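Local coordinates for protein CSE1 (Thermus thermophilus, PDB 4AN8) that serves as the CasA (Cse1) subunit of the type I-E Cascade ribonucleoprotein complex, which probably acts in CRISPR adaptive immunity against viruses and plasmids, at residues A[392-395]-A[396-399]; A[432-435]-A[436-439]; A[467-470]-A[471-475]; A[490-493]-A[494-497]. All coordinates share one frame; numbering follows the deposited sequence.

The four contacts are two-turn pieces of four different helices that pack together as the C-terminal helical bundle of CasA. Contacts 1, 2 and 3 are partly buried, while contact 4, on the last helix, lies at the surface. Contact 1 touches all three others: Leu-392 meets Tyr-433, Leu-395 meets Trp-469 and Phe-493. Contacts 2 and 4 do not meet, their nearest atoms being about 8 Å apart. In every contact an aliphatic carbon covers a ring four residues earlier, but the surroundings differ: contact 1 combines polar chains with an aliphatic pair, contact 2 is mostly aromatic and aliphatic, contact 3 adds cationic chains, and the Arg-473 to Glu-490 salt bridge joins contacts 3 and 4.

Contact 1 of 4, residues A[392-395]-A[396-399]; sequences LKHL and AQEV
Ala-396 hands its N-H back to Leu-392 O at 2.9 Å, and its methyl lies against the carbonyl oxygens of Leu-392 and Lys-393, on the buried side of helix 372-403. Gln-397 repeats the backbone bond to Lys-393 O. Its side chain runs out extended beyond CG and crosses the lysine, with NE2 3.7 Å from Lys-393 CE, while the amide plane stands nearly perpendicular to the His-394 imidazole. Glu-398, bonded through N to His-394 O, is the residue that covers that ring. Its CG sits over one face, nearer the rim than the middle, 4.1 Å from the ring centroid in a CH-pi contact. The chain bends at chi2 (-74°), which carries the carboxylate past the ring's rim on that same face, its plane 24° from the imidazole's. Val-399 closes the turn with N on Leu-395 O at 2.9 Å, and its CG2 packs on Leu-395 CD2 at 3.7 Å. Leu-395 also rests on Trp-469 and Phe-493, so this apolar pair faces two further helices. This is a regular amphipathic stretch of alpha-helix with i to i+4 pairing, polar chains along one side and aliphatic ones along the other, as expected of a helix packed into a bundle.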
ATOM      1  N   LEU A 392       0.303 -18.003 -24.360  1.00 35.71           N
ATOM      2  CA  LEU A 392       1.597 -17.400 -24.692  1.00 35.71           C
ATOM      3  C   LEU A 392       2.745 -18.045 -23.930  1.00 35.71           C
ATOM      4  O   LEU A 392       3.798 -18.321 -24.508  1.00 35.71           O
ATOM      5  CB  LEU A 392       1.589 -15.885 -24.462  1.00 32.67           C
ATOM      6  CG  LEU A 392       0.660 -15.134 -25.416  1.00 32.67           C
ATOM      7  CD1 LEU A 392       0.528 -13.637 -25.060  1.00 32.67           C
ATOM      8  CD2 LEU A 392       1.093 -15.324 -26.882  1.00 32.67           C
ATOM      9  N   LYS A 393       2.558 -18.279 -22.635  1.00 31.46           N
ATOM     10  CA  LYS A 393       3.592 -18.941 -21.846  1.00 31.46           C
ATOM     11  C   LYS A 393       3.913 -20.331 -22.419  1.00 31.46           C
ATOM     12  O   LYS A 393       5.068 -20.771 -22.436  1.00 31.46           O
ATOM     13  CB  LYS A 393       3.163 -19.053 -20.379  1.00 53.58           C
ATOM     14  CG  LYS A 393       4.142 -19.791 -19.473  1.00 53.58           C
ATOM     15  CD  LYS A 393       3.520 -20.001 -18.097  1.00 53.58           C
ATOM     16  CE  LYS A 393       4.464 -20.704 -17.128  1.00 53.58           C
ATOM     17  NZ  LYS A 393       5.703 -19.906 -16.814  1.00 53.58           N
ATOM     18  N   HIS A 394       2.888 -21.026 -22.885  1.00 31.27           N
ATOM     19  CA  HIS A 394       3.097 -22.355 -23.424  1.00 31.27           C
ATOM     20  C   HIS A 394       3.846 -22.243 -24.749  1.00 31.27           C
ATOM     21  O   HIS A 394       4.788 -22.995 -25.019  1.00 31.27           O
ATOM     22  CB  HIS A 394       1.764 -23.079 -23.619  1.00 56.19           C
ATOM     23  CG  HIS A 394       1.905 -24.453 -24.196  1.00 56.19           C
ATOM     24  ND1 HIS A 394       1.433 -24.788 -25.447  1.00 56.19           N
ATOM     25  CD2 HIS A 394       2.487 -25.572 -23.702  1.00 56.19           C
ATOM     26  CE1 HIS A 394       1.703 -26.060 -25.692  1.00 56.19           C
ATOM     27  NE2 HIS A 394       2.344 -26.557 -24.650  1.00 56.19           N
ATOM     28  N   LEU A 395       3.427 -21.288 -25.564  1.00 30.97           N
ATOM     29  CA  LEU A 395       4.109 -21.007 -26.813  1.00 30.97           C
ATOM     30  C   LEU A 395       5.608 -20.780 -26.549  1.00 30.97           C
ATOM     31  O   LEU A 395       6.457 -21.401 -27.195  1.00 30.97           O
ATOM     32  CB  LEU A 395       3.474 -19.795 -27.477  1.00 36.81           C
ATOM     33  CG  LEU A 395       3.606 -19.659 -28.991  1.00 36.81           C
ATOM     34  CD1 LEU A 395       2.905 -18.393 -29.485  1.00 36.81           C
ATOM     35  CD2 LEU A 395       5.055 -19.629 -29.368  1.00 36.81           C
ATOM     36  N   ALA A 396       5.932 -19.920 -25.580  1.00 35.59           N
ATOM     37  CA  ALA A 396       7.327 -19.611 -25.258  1.00 35.59           C
ATOM     38  C   ALA A 396       8.099 -20.851 -24.835  1.00 35.59           C
ATOM     39  O   ALA A 396       9.264 -21.015 -25.192  1.00 35.59           O
ATOM     40  CB  ALA A 396       7.420 -18.526 -24.169  1.00 42.01           C
ATOM     41  N   GLN A 397       7.453 -21.729 -24.074  1.00 43.28           N
ATOM     42  CA  GLN A 397       8.063 -23.008 -23.703  1.00 43.28           C
ATOM     43  C   GLN A 397       8.373 -23.887 -24.926  1.00 43.28           C
ATOM     44  O   GLN A 397       9.458 -24.469 -25.015  1.00 43.28           O
ATOM     45  CB  GLN A 397       7.158 -23.772 -22.736  1.00 47.43           C
ATOM     46  CG  GLN A 397       7.333 -23.385 -21.290  1.00 47.43           C
ATOM     47  CD  GLN A 397       6.117 -23.721 -20.449  1.00 47.43           C
ATOM     48  OE1 GLN A 397       5.161 -24.335 -20.934  1.00 47.43           O
ATOM     49  NE2 GLN A 397       6.137 -23.312 -19.188  1.00 47.43           N
ATOM     50  N   GLU A 398       7.420 -23.985 -25.858  1.00 35.10           N
ATOM     51  CA  GLU A 398       7.613 -24.797 -27.060  1.00 35.10           C
ATOM     52  C   GLU A 398       8.700 -24.195 -27.983  1.00 35.10           C
ATOM     53  O   GLU A 398       9.465 -24.924 -28.617  1.00 35.10           O
ATOM     54  CB  GLU A 398       6.297 -24.989 -27.813  1.00 68.63           C
ATOM     55  CG  GLU A 398       5.272 -25.833 -27.077  1.00 68.63           C
ATOM     56  CD  GLU A 398       5.612 -27.324 -27.074  1.00 68.63           C
ATOM     57  OE1 GLU A 398       6.535 -27.730 -26.334  1.00 68.63           O
ATOM     58  OE2 GLU A 398       4.945 -28.094 -27.806  1.00 68.63           O
ATOM     59  N   VAL A 399       8.773 -22.870 -28.055  1.00 36.32           N
ATOM     60  CA  VAL A 399       9.857 -22.243 -28.794  1.00 36.32           C
ATOM     61  C   VAL A 399      11.196 -22.641 -28.197  1.00 36.32           C
ATOM     62  O   VAL A 399      12.058 -23.169 -28.901  1.00 36.32           O
ATOM     63  CB  VAL A 399       9.734 -20.710 -28.853  1.00 30.20           C
ATOM     64  CG1 VAL A 399      11.078 -20.082 -29.236  1.00 30.20           C
ATOM     65  CG2 VAL A 399       8.636 -20.320 -29.836  1.00 30.20           C
TER

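Contact 2 of 4, residues A[432-435]-A[436-439]; sequences LYWH and ALDG
Leu-437 lays its CD1 methyl over one face of the Tyr-433 ring, toward the phenol end, where it comes 3.5 Å from Tyr-433 CZ. Measured to the ring centroid, Leu-437 CD1 is 3.9 Å away and 25° off the normal, a CH-pi contact between residues one helical turn apart. The same methyl reaches Trp-434 CZ3 at 3.9 Å, meeting the indole obliquely, so it touches both aromatic side chains. These come from successive residues yet lie close because their first torsions differ: Tyr-433 has CG anti to the backbone N (chi1 173°), whereas Trp-434 places it beside that nitrogen. Tyr-433 CD2 then lies over the indole face. Beneath the side chains the backbone bonds run from Ala-436 N to Leu-432 O at 2.8 Å and from Asp-438 N to Trp-434 O, also at 2.8 Å; the next, from Gly-439 N to His-435 O, is weak at 3.5 Å. The polar ends find partners outside the turn: Tyr-433 OH bonds Ala-385 O, and Asp-438 OD1 bonds both Ser-302 OG and Trp-304 NE1. Helix 429-446 packs against both helix 372-403, touched by Tyr-433, Trp-434 and Leu-437, and helix 453-476, met by Leu-432, Tyr-433 and Leu-437.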
ATOM      1  N   LEU A 432       6.310  -8.741 -22.715  1.00 30.52           N
ATOM      2  CA  LEU A 432       5.694  -7.667 -23.499  1.00 30.52           C
ATOM      3  C   LEU A 432       4.168  -7.726 -23.532  1.00 30.52           C
ATOM      4  O   LEU A 432       3.501  -6.698 -23.512  1.00 30.52           O
ATOM      5  CB  LEU A 432       6.259  -7.605 -24.919  1.00 51.94           C
ATOM      6  CG  LEU A 432       7.492  -6.715 -25.039  1.00 51.94           C
ATOM      7  CD1 LEU A 432       8.715  -7.482 -24.595  1.00 51.94           C
ATOM      8  CD2 LEU A 432       7.663  -6.215 -26.467  1.00 51.94           C
ATOM      9  N   TYR A 433       3.616  -8.929 -23.601  1.00 23.22           N
ATOM     10  CA  TYR A 433       2.172  -9.090 -23.487  1.00 23.22           C
ATOM     11  C   TYR A 433       1.686  -8.357 -22.219  1.00 23.22           C
ATOM     12  O   TYR A 433       0.867  -7.451 -22.288  1.00 23.22           O
ATOM     13  CB  TYR A 433       1.838 -10.579 -23.431  1.00 24.50           C
ATOM     14  CG  TYR A 433       0.387 -10.898 -23.150  1.00 24.50           C
ATOM     15  CD1 TYR A 433      -0.605 -10.551 -24.057  1.00 24.50           C
ATOM     16  CD2 TYR A 433       0.011 -11.562 -21.985  1.00 24.50           C
ATOM     17  CE1 TYR A 433      -1.933 -10.842 -23.814  1.00 24.50           C
ATOM     18  CE2 TYR A 433      -1.332 -11.866 -21.734  1.00 24.50           C
ATOM     19  CZ  TYR A 433      -2.291 -11.506 -22.653  1.00 24.50           C
ATOM     20  OH  TYR A 433      -3.617 -11.792 -22.430  1.00 24.50           O
ATOM     21  N   TRP A 434       2.214  -8.748 -21.063  1.00 28.18           N
ATOM     22  CA  TRP A 434       1.790  -8.158 -19.789  1.00 28.18           C
ATOM     23  C   TRP A 434       2.106  -6.664 -19.680  1.00 28.18           C
ATOM     24  O   TRP A 434       1.275  -5.873 -19.238  1.00 28.18           O
ATOM     25  CB  TRP A 434       2.376  -8.942 -18.619  1.00 21.58           C
ATOM     26  CG  TRP A 434       1.744 -10.284 -18.511  1.00 21.58           C
ATOM     27  CD1 TRP A 434       2.349 -11.488 -18.686  1.00 21.58           C
ATOM     28  CD2 TRP A 434       0.358 -10.561 -18.237  1.00 21.58           C
ATOM     29  NE1 TRP A 434       1.430 -12.498 -18.524  1.00 21.58           N
ATOM     30  CE2 TRP A 434       0.205 -11.952 -18.238  1.00 21.58           C
ATOM     31  CE3 TRP A 434      -0.758  -9.760 -17.968  1.00 21.58           C
ATOM     32  CZ2 TRP A 434      -1.036 -12.572 -18.003  1.00 21.58           C
ATOM     33  CZ3 TRP A 434      -1.986 -10.374 -17.728  1.00 21.58           C
ATOM     34  CH2 TRP A 434      -2.115 -11.764 -17.745  1.00 21.58           C
ATOM     35  N   HIS A 435       3.295  -6.271 -20.114  1.00 30.07           N
ATOM     36  CA  HIS A 435       3.641  -4.854 -20.128  1.00 30.07           C
ATOM     37  C   HIS A 435       2.664  -4.034 -20.970  1.00 30.07           C
ATOM     38  O   HIS A 435       2.259  -2.930 -20.586  1.00 30.07           O
ATOM     39  CB  HIS A 435       5.062  -4.639 -20.633  1.00 51.64           C
ATOM     40  CG  HIS A 435       5.472  -3.202 -20.642  1.00 51.64           C
ATOM     41  ND1 HIS A 435       6.382  -2.684 -19.748  1.00 51.64           N
ATOM     42  CD2 HIS A 435       5.068  -2.166 -21.417  1.00 51.64           C
ATOM     43  CE1 HIS A 435       6.535  -1.390 -19.981  1.00 51.64           C
ATOM     44  NE2 HIS A 435       5.749  -1.052 -20.987  1.00 51.64           N
ATOM     45  N   ALA A 436       2.282  -4.565 -22.121  1.00 30.67           N
ATOM     46  CA  ALA A 436       1.317  -3.862 -22.958  1.00 30.67           C
ATOM     47  C   ALA A 436      -0.013  -3.727 -22.253  1.00 30.67           C
ATOM     48  O   ALA A 436      -0.672  -2.693 -22.357  1.00 30.67           O
ATOM     49  CB  ALA A 436       1.133  -4.573 -24.280  1.00 24.82           C
ATOM     50  N   LEU A 437      -0.426  -4.782 -21.548  1.00 25.35           N
ATOM     51  CA  LEU A 437      -1.711  -4.771 -20.826  1.00 25.35           C
ATOM     52  C   LEU A 437      -1.695  -3.842 -19.596  1.00 25.35           C
ATOM     53  O   LEU A 437      -2.723  -3.260 -19.244  1.00 25.35           O
ATOM     54  CB  LEU A 437      -2.093  -6.189 -20.417  1.00 29.17           C
ATOM     55  CG  LEU A 437      -2.400  -7.135 -21.587  1.00 29.17           C
ATOM     56  CD1 LEU A 437      -2.937  -8.440 -21.034  1.00 29.17           C
ATOM     57  CD2 LEU A 437      -3.417  -6.510 -22.523  1.00 29.17           C
ATOM     58  N   ASP A 438      -0.538  -3.697 -18.954  1.00 32.90           N
ATOM     59  CA  ASP A 438      -0.387  -2.692 -17.895  1.00 32.90           C
ATOM     60  C   ASP A 438      -0.789  -1.295 -18.385  1.00 32.90           C
ATOM     61  O   ASP A 438      -1.448  -0.557 -17.663  1.00 32.90           O
ATOM     62  CB  ASP A 438       1.041  -2.657 -17.351  1.00 34.09           C
ATOM     63  CG  ASP A 438       1.361  -3.849 -16.485  1.00 34.09           C
ATOM     64  OD1 ASP A 438       0.440  -4.406 -15.832  1.00 34.09           O
ATOM     65  OD2 ASP A 438       2.547  -4.248 -16.456  1.00 34.09           O
ATOM     66  N   GLY A 439      -0.401  -0.945 -19.618  1.00 34.40           N
ATOM     67  CA  GLY A 439      -0.830   0.296 -20.233  1.00 34.40           C
ATOM     68  C   GLY A 439      -2.290   0.298 -20.660  1.00 34.40           C
ATOM     69  O   GLY A 439      -2.955   1.335 -20.648  1.00 34.40           O
TER

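Contact 3 of 4, residues A[467-470]-A[471-475]; sequences EAWK and ATRRF
Trp-469 carries its indole with CG trans to the backbone nitrogen (chi1 173°), while Arg-473 has CG beside its own nitrogen (chi1 -84°), and these two choices bring the arginine's aliphatic stem over the indole. Arg-473 CG lies above one face toward the rim, 4.0 Å from the centroid of the five-membered ring of Trp-469, as a CH-pi contact. A further bend at chi3 turns the guanidinium steeply to the indole, the planes 76° apart. Both polar ends then converge on one acceptor: Arg-473 NH1 makes a salt bridge to Glu-490 OE1, and Trp-469 NE1 hydrogen-bonds the same oxygen. Thr-472 touches the indole's other end, its CG2 4.0 Å from Trp-469 CZ3. Its hydroxyl OG1 donates to Ala-468 O at 3.0 Å, and Thr-472 N reaches that oxygen at 3.2 Å from the opposite face of the carbonyl plane, so one acceptor is gripped twice. On the outer side, Lys-470 CE approaches the edge of the Arg-474 guanidinium, 3.4 Å from NH2. The two cationic ends are close as well, with Lys-470 NZ 4.0 Å from Arg-474 NH2. A serine or threonine hydroxyl turned back onto the carbonyl four residues earlier is a familiar helix feature, here in the last turns of helix 453-476, within the C-terminal helical bundle of CasA.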
ATOM      1  N   GLU A 467       1.777  -7.498 -30.784  1.00 45.02           N
ATOM      2  CA  GLU A 467       2.977  -6.722 -30.509  1.00 45.02           C
ATOM      3  C   GLU A 467       4.075  -7.570 -29.868  1.00 45.02           C
ATOM      4  O   GLU A 467       5.253  -7.377 -30.142  1.00 45.02           O
ATOM      5  CB  GLU A 467       2.625  -5.536 -29.606  1.00 98.56           C
ATOM      6  CG  GLU A 467       3.754  -4.548 -29.385  1.00 98.56           C
ATOM      7  CD  GLU A 467       3.278  -3.259 -28.734  1.00 98.56           C
ATOM      8  OE1 GLU A 467       2.521  -3.329 -27.740  1.00 98.56           O
ATOM      9  OE2 GLU A 467       3.654  -2.173 -29.226  1.00 98.56           O
ATOM     10  N   ALA A 468       3.698  -8.508 -29.007  1.00 35.17           N
ATOM     11  CA  ALA A 468       4.703  -9.287 -28.283  1.00 35.17           C
ATOM     12  C   ALA A 468       5.293 -10.395 -29.151  1.00 35.17           C
ATOM     13  O   ALA A 468       6.474 -10.727 -29.046  1.00 35.17           O
ATOM     14  CB  ALA A 468       4.114  -9.870 -26.996  1.00 26.91           C
ATOM     15  N   TRP A 469       4.460 -10.981 -29.999  1.00 38.57           N
ATOM     16  CA  TRP A 469       4.935 -12.024 -30.888  1.00 38.57           C
ATOM     17  C   TRP A 469       5.837 -11.405 -31.981  1.00 38.57           C
ATOM     18  O   TRP A 469       6.919 -11.932 -32.283  1.00 38.57           O
ATOM     19  CB  TRP A 469       3.763 -12.826 -31.472  1.00 33.32           C
ATOM     20  CG  TRP A 469       4.195 -13.795 -32.520  1.00 33.32           C
ATOM     21  CD1 TRP A 469       3.907 -13.739 -33.856  1.00 33.32           C
ATOM     22  CD2 TRP A 469       5.025 -14.946 -32.332  1.00 33.32           C
ATOM     23  NE1 TRP A 469       4.502 -14.787 -34.505  1.00 33.32           N
ATOM     24  CE2 TRP A 469       5.195 -15.544 -33.595  1.00 33.32           C
ATOM     25  CE3 TRP A 469       5.637 -15.533 -31.219  1.00 33.32           C
ATOM     26  CZ2 TRP A 469       5.951 -16.694 -33.777  1.00 33.32           C
ATOM     27  CZ3 TRP A 469       6.398 -16.677 -31.405  1.00 33.32           C
ATOM     28  CH2 TRP A 469       6.546 -17.245 -32.679  1.00 33.32           C
ATOM     29  N   LYS A 470       5.408 -10.268 -32.531  1.00 46.57           N
ATOM     30  CA  LYS A 470       6.250  -9.515 -33.453  1.00 46.57           C
ATOM     31  C   LYS A 470       7.660  -9.358 -32.900  1.00 46.57           C
ATOM     32  O   LYS A 470       8.640  -9.572 -33.609  1.00 46.57           O
ATOM     33  CB  LYS A 470       5.654  -8.139 -33.761  1.00 76.19           C
ATOM     34  CG  LYS A 470       6.536  -7.274 -34.653  1.00 76.19           C
ATOM     35  CD  LYS A 470       5.852  -5.956 -34.996  1.00 76.19           C
ATOM     36  CE  LYS A 470       6.827  -4.934 -35.578  1.00 76.19           C
ATOM     37  NZ  LYS A 470       7.357  -5.328 -36.915  1.00 76.19           N
ATOM     38  N   ALA A 471       7.761  -9.009 -31.622  1.00 44.04           N
ATOM     39  CA  ALA A 471       9.062  -8.780 -31.004  1.00 44.04           C
ATOM     40  C   ALA A 471       9.850 -10.068 -30.845  1.00 44.04           C
ATOM     41  O   ALA A 471      11.079 -10.063 -30.852  1.00 44.04           O
ATOM     42  CB  ALA A 471       8.898  -8.076 -29.656  1.00 29.08           C
ATOM     43  N   THR A 472       9.140 -11.178 -30.693  1.00 28.67           N
ATOM     44  CA  THR A 472       9.786 -12.488 -30.545  1.00 28.67           C
ATOM     45  C   THR A 472      10.258 -13.008 -31.911  1.00 28.67           C
ATOM     46  O   THR A 472      11.307 -13.632 -32.002  1.00 28.67           O
ATOM     47  CB  THR A 472       8.824 -13.511 -29.896  1.00 38.87           C
ATOM     48  OG1 THR A 472       8.360 -12.990 -28.643  1.00 38.87           O
ATOM     49  CG2 THR A 472       9.513 -14.837 -29.660  1.00 38.87           C
ATOM     50  N   ARG A 473       9.465 -12.756 -32.956  1.00 32.31           N
ATOM     51  CA  ARG A 473       9.878 -13.033 -34.335  1.00 32.31           C
ATOM     52  C   ARG A 473      11.206 -12.346 -34.612  1.00 32.31           C
ATOM     53  O   ARG A 473      12.183 -12.983 -35.015  1.00 32.31           O
ATOM     54  CB  ARG A 473       8.848 -12.512 -35.333  1.00 44.34           C
ATOM     55  CG  ARG A 473       7.691 -13.450 -35.588  1.00 44.34           C
ATOM     56  CD  ARG A 473       6.942 -13.060 -36.864  1.00 44.34           C
ATOM     57  NE  ARG A 473       7.790 -13.168 -38.050  1.00 44.34           N
ATOM     58  CZ  ARG A 473       7.794 -14.210 -38.881  1.00 44.34           C
ATOM     59  NH1 ARG A 473       6.985 -15.246 -38.666  1.00 44.34           N
ATOM     60  NH2 ARG A 473       8.607 -14.222 -39.934  1.00 44.34           N
ATOM     61  N   ARG A 474      11.227 -11.035 -34.376  1.00 49.07           N
ATOM     62  CA  ARG A 474      12.427 -10.224 -34.518  1.00 49.07           C
ATOM     63  C   ARG A 474      13.623 -10.885 -33.835  1.00 49.07           C
ATOM     64  O   ARG A 474      14.730 -10.896 -34.368  1.00 49.07           O
ATOM     65  CB  ARG A 474      12.179  -8.827 -33.947  1.00 42.54           C
ATOM     66  CG  ARG A 474      13.112  -7.763 -34.466  1.00 42.54           C
ATOM     67  CD  ARG A 474      12.883  -6.436 -33.762  1.00 42.54           C
ATOM     68  NE  ARG A 474      11.616  -5.820 -34.120  1.00 42.54           N
ATOM     69  CZ  ARG A 474      10.697  -5.459 -33.230  1.00 42.54           C
ATOM     70  NH1 ARG A 474      10.926  -5.661 -31.936  1.00 42.54           N
ATOM     71  NH2 ARG A 474       9.554  -4.906 -33.628  1.00 42.54           N
ATOM     72  N   PHE A 475      13.390 -11.455 -32.660  1.00 52.13           N
ATOM     73  CA  PHE A 475      14.441 -12.130 -31.910  1.00 52.13           C
ATOM     74  C   PHE A 475      14.779 -13.471 -32.555  1.00 52.13           C
ATOM     75  O   PHE A 475      15.948 -13.832 -32.714  1.00 52.13           O
ATOM     76  CB  PHE A 475      13.968 -12.343 -30.467  1.00 74.48           C
ATOM     77  CG  PHE A 475      14.949 -13.074 -29.595  1.00 74.48           C
ATOM     78  CD1 PHE A 475      15.219 -14.418 -29.802  1.00 74.48           C
ATOM     79  CD2 PHE A 475      15.588 -12.418 -28.552  1.00 74.48           C
ATOM     80  CE1 PHE A 475      16.118 -15.090 -28.994  1.00 74.48           C
ATOM     81  CE2 PHE A 475      16.485 -13.082 -27.734  1.00 74.48           C
ATOM     82  CZ  PHE A 475      16.753 -14.420 -27.957  1.00 74.48           C
TER

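Contact 4 of 4, residues A[490-493]-A[494-497]; sequences EQEF and GRLL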
ATOM      1  N   GLU A 490       4.956 -19.554 -34.997  1.00 45.09           N
ATOM      2  CA  GLU A 490       4.039 -18.753 -35.811  1.00 45.09           C
ATOM      3  C   GLU A 490       2.706 -19.484 -36.023  1.00 45.09           C
ATOM      4  O   GLU A 490       1.633 -18.863 -36.008  1.00 45.09           O
ATOM      5  CB  GLU A 490       4.679 -18.389 -37.158  1.00 49.34           C
ATOM      6  CG  GLU A 490       3.829 -17.497 -38.068  1.00 49.34           C
ATOM      7  CD  GLU A 490       3.775 -16.041 -37.609  1.00 49.34           C
ATOM      8  OE1 GLU A 490       4.833 -15.418 -37.391  1.00 49.34           O
ATOM      9  OE2 GLU A 490       2.663 -15.501 -37.478  1.00 49.34           O
ATOM     10  N   GLN A 491       2.771 -20.801 -36.216  1.00 47.67           N
ATOM     11  CA  GLN A 491       1.554 -21.590 -36.419  1.00 47.67           C
ATOM     12  C   GLN A 491       0.728 -21.650 -35.136  1.00 47.67           C
ATOM     13  O   GLN A 491      -0.478 -21.409 -35.160  1.00 47.67           O
ATOM     14  CB  GLN A 491       1.885 -22.996 -36.919  1.00 90.50           C
ATOM     15  CG  GLN A 491       2.368 -23.016 -38.361  1.00 90.50           C
ATOM     16  CD  GLN A 491       2.667 -24.416 -38.879  1.00 90.50           C
ATOM     17  OE1 GLN A 491       2.384 -25.417 -38.216  1.00 90.50           O
ATOM     18  NE2 GLN A 491       3.247 -24.488 -40.074  1.00 90.50           N
ATOM     19  N   GLU A 492       1.393 -21.959 -34.021  1.00 42.57           N
ATOM     20  CA  GLU A 492       0.749 -22.020 -32.703  1.00 42.57           C
ATOM     21  C   GLU A 492       0.172 -20.659 -32.330  1.00 42.57           C
ATOM     22  O   GLU A 492      -0.962 -20.557 -31.857  1.00 42.57           O
ATOM     23  CB  GLU A 492       1.751 -22.480 -31.643  1.00 71.30           C
ATOM     24  CG  GLU A 492       1.147 -22.848 -30.298  1.00 71.30           C
ATOM     25  CD  GLU A 492       2.124 -23.627 -29.418  1.00 71.30           C
ATOM     26  OE1 GLU A 492       3.268 -23.891 -29.860  1.00 71.30           O
ATOM     27  OE2 GLU A 492       1.753 -23.984 -28.278  1.00 71.30           O
ATOM     28  N   PHE A 493       0.953 -19.610 -32.558  1.00 44.39           N
ATOM     29  CA  PHE A 493       0.480 -18.274 -32.262  1.00 44.39           C
ATOM     30  C   PHE A 493      -0.768 -17.976 -33.064  1.00 44.39           C
ATOM     31  O   PHE A 493      -1.633 -17.228 -32.617  1.00 44.39           O
ATOM     32  CB  PHE A 493       1.547 -17.222 -32.545  1.00 37.53           C
ATOM     33  CG  PHE A 493       1.069 -15.822 -32.320  1.00 37.53           C
ATOM     34  CD1 PHE A 493       1.097 -15.267 -31.046  1.00 37.53           C
ATOM     35  CD2 PHE A 493       0.567 -15.070 -33.367  1.00 37.53           C
ATOM     36  CE1 PHE A 493       0.650 -13.990 -30.824  1.00 37.53           C
ATOM     37  CE2 PHE A 493       0.108 -13.781 -33.156  1.00 37.53           C
ATOM     38  CZ  PHE A 493       0.153 -13.237 -31.874  1.00 37.53           C
ATOM     39  N   GLY A 494      -0.861 -18.563 -34.254  1.00 47.56           N
ATOM     40  CA  GLY A 494      -2.037 -18.396 -35.089  1.00 47.56           C
ATOM     41  C   GLY A 494      -3.238 -19.033 -34.425  1.00 47.56           C
ATOM     42  O   GLY A 494      -4.298 -18.421 -34.319  1.00 47.56           O
ATOM     43  N   ARG A 495      -3.074 -20.270 -33.974  1.00 48.59           N
ATOM     44  CA  ARG A 495      -4.106 -20.931 -33.182  1.00 48.59           C
ATOM     45  C   ARG A 495      -4.624 -20.026 -32.056  1.00 48.59           C
ATOM     46  O   ARG A 495      -5.828 -19.783 -31.960  1.00 48.59           O
ATOM     47  CB  ARG A 495      -3.585 -22.243 -32.592  1.00 83.91           C
ATOM     48  CG  ARG A 495      -4.148 -23.481 -33.251  1.00 83.91           C
ATOM     49  CD  ARG A 495      -3.672 -24.755 -32.570  1.00 83.91           C
ATOM     50  NE  ARG A 495      -2.214 -24.904 -32.576  1.00 83.91           N
ATOM     51  CZ  ARG A 495      -1.493 -25.247 -33.643  1.00 83.91           C
ATOM     52  NH1 ARG A 495      -2.085 -25.462 -34.813  1.00 83.91           N
ATOM     53  NH2 ARG A 495      -0.175 -25.364 -33.539  1.00 83.91           N
ATOM     54  N   LEU A 496      -3.713 -19.532 -31.210  1.00 52.76           N
ATOM     55  CA  LEU A 496      -4.086 -18.704 -30.060  1.00 52.76           C
ATOM     56  C   LEU A 496      -4.969 -17.516 -30.437  1.00 52.76           C
ATOM     57  O   LEU A 496      -6.015 -17.296 -29.828  1.00 52.76           O
ATOM     58  CB  LEU A 496      -2.851 -18.216 -29.295  1.00 47.03           C
ATOM     59  CG  LEU A 496      -2.231 -19.183 -28.284  1.00 47.03           C
ATOM     60  CD1 LEU A 496      -1.008 -18.563 -27.637  1.00 47.03           C
ATOM     61  CD2 LEU A 496      -3.237 -19.570 -27.230  1.00 47.03           C
ATOM     62  N   LEU A 497      -4.545 -16.753 -31.439  1.00 69.72           N
ATOM     63  CA  LEU A 497      -5.290 -15.575 -31.870  1.00 69.72           C
ATOM     64  C   LEU A 497      -6.688 -15.930 -32.351  1.00 69.72           C
ATOM     65  O   LEU A 497      -7.643 -15.204 -32.091  1.00 69.72           O
ATOM     66  CB  LEU A 497      -4.538 -14.841 -32.979  1.00 67.29           C
ATOM     67  CG  LEU A 497      -3.602 -13.731 -32.520  1.00 67.29           C
ATOM     68  CD1 LEU A 497      -4.316 -12.410 -32.580  1.00 67.29           C
ATOM     69  CD2 LEU A 497      -3.124 -14.005 -31.108  1.00 67.29           C
TER
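Glu-490 starts the turn by accepting Gly-494 N at its carbonyl oxygen, 3.1 Å away, with the donor 38° out of the carbonyl plane. Its carboxylate leads off to Arg-473 and Trp-469 of helix 453-476. Gln-491 O receives Arg-495 N at 3.1 Å and, weakly, Gly-494 N as well, so this oxygen has two backbone donors. The same oxygen lies beneath the middle of the Arg-495 guanidinium, which has folded back along the helix through a bend at chi3 (-59°). Glu-492 meets that group with its backbone, Arg-495 NH2 coming obliquely to 3.6 Å from Glu-492 CA, while the carboxylate goes its own way toward helix 372-403. These turns belong to helix 483-499, the last helix modelled in the C-terminal bundle of CasA, and its inner side is marked by Phe-493. With CG anti to the backbone N (chi1 177°), the phenyl ring lies under Leu-497, whose CD2 sits over one face 3.9 Å from the centroid and 3.5 Å from Phe-493 CZ. Phe-493 also stacks with Trp-469, and Leu-497 reaches Ala-465 of helix 453-476.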